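Local coordinates for probable spore coat polysaccharide biosynthesis protein E (Chromobacterium violaceum ATCC 12472, PDB 3G8R) that probably acts as a sialic acid synthase-like enzyme, joining a NeuB-family catalytic barrel to a SAF domain and binding zinc, at the interface of chains A and B. Residues are numbered along the deposited sequence; one frame, centred on the assembly and turned at random. Chains: chain A/B, Probable spore coat polysaccharide biosynthesis protein E.

The interface of chains A and B. Residues chain A 170-172; chain B 268, 270-271.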
loop_
_atom_site.group_PDB
_atom_site.type_symbol
_atom_site.label_atom_id
_atom_site.label_comp_id
_atom_site.label_asym_id
_atom_site.label_seq_id
_atom_site.Cartn_x
_atom_site.Cartn_y
_atom_site.Cartn_z
ATOM N N VAL A 170 -14.686 3.621 8.426
ATOM C CA VAL A 170 -15.111 4.956 8.737
ATOM C C VAL A 170 -16.637 4.997 8.713
ATOM O O VAL A 170 -17.294 4.468 7.792
ATOM C CB VAL A 170 -14.524 5.953 7.745
ATOM C CG1 VAL A 170 -14.826 7.363 8.186
ATOM C CG2 VAL A 170 -13.015 5.738 7.625
ATOM N N ALA A 171 -17.191 5.625 9.749
ATOM C CA ALA A 171 -18.620 5.749 9.904
ATOM C C ALA A 171 -19.146 6.981 9.172
ATOM O O ALA A 171 -19.796 7.845 9.754
ATOM C CB ALA A 171 -18.975 5.779 11.377
ATOM N N GLU A 172 -18.848 7.095 7.896
ATOM C CA GLU A 172 -19.544 8.079 7.094
ATOM C C GLU A 172 -20.173 7.298 5.994
ATOM O O GLU A 172 -19.551 6.415 5.376
ATOM C CB GLU A 172 -18.632 9.190 6.596
ATOM C CG GLU A 172 -18.095 10.043 7.739
ATOM C CD GLU A 172 -16.874 10.873 7.362
ATOM O OE1 GLU A 172 -16.067 11.206 8.278
ATOM O OE2 GLU A 172 -16.728 11.204 6.160
ATOM N N SER B 268 -14.157 12.600 13.751
ATOM C CA SER B 268 -15.046 13.694 13.358
ATOM C C SER B 268 -16.319 13.748 14.193
ATOM O O SER B 268 -16.655 12.784 14.894
ATOM C CB SER B 268 -15.401 13.594 11.874
ATOM O OG SER B 268 -16.061 12.371 11.601
ATOM N N THR B 270 -19.259 14.226 12.616
ATOM C CA THR B 270 -20.128 13.395 11.794
ATOM C C THR B 270 -20.020 11.936 12.208
ATOM O O THR B 270 -21.030 11.259 12.397
ATOM C CB THR B 270 -19.779 13.512 10.291
ATOM O OG1 THR B 270 -19.964 14.866 9.880
ATOM C CG2 THR B 270 -20.663 12.581 9.407
ATOM N N GLU B 271 -18.788 11.469 12.351
ATOM C CA GLU B 271 -18.522 10.106 12.722
ATOM C C GLU B 271 -19.049 9.815 14.115
ATOM O O GLU B 271 -19.807 8.866 14.310
ATOM C CB GLU B 271 -17.025 9.847 12.675
ATOM C CG GLU B 271 -16.670 8.418 12.371
ATOM C CD GLU B 271 -15.302 8.255 11.726
ATOM O OE1 GLU B 271 -14.592 9.276 11.490
ATOM O OE2 GLU B 271 -14.955 7.080 11.454
#
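B:Glu271, in the first turn of a helix whose N-terminus is capped by B:Ser268, reaches across the two-fold interface of the deposited assembly to the loop A:Val170-A:Glu172, which follows strand 164-168 of the NeuB-family barrel. Its carboxylate OE2 accepts a hydrogen bond from the backbone N of A:Ala171 at 3.2 Å. The bond is fairly straight, 163° at the hydrogen, but the donor comes from above the carboxylate plane, 48° out of it. With CG anti to the backbone N (chi1 -151°) and the chain extended beyond, the glutamate stretches away from its helix to the loop. Along the way its CG packs against the methyl CB of A:Ala171 at 3.6 Å, while the CG1 branch of A:Val170 lies 3.7 Å from the carboxylate carbon CD, the two side chains crossing at about a right angle. On the helix side, the hydroxyl OG of B:Ser268 accepts a bond from the backbone N of B:Glu271 at 3.0 Å, the capping contact that fixes the start of the turn. The same hydroxyl bonds weakly to B:Glu271 OE1 and lies 3.5 Å from A:Glu172 OE1. A:Glu172 runs past the methyl CG2 of B:Thr270, 4.0 Å from its own CG. Its OE1 stands 4.0 Å from OE1 of B:Glu271, the carboxylate planes nearly perpendicular. Helix 269-278 of chain B thus sits against the barrel of chain A, an exchange consistent with the NeuB family, and the two-fold repeats it.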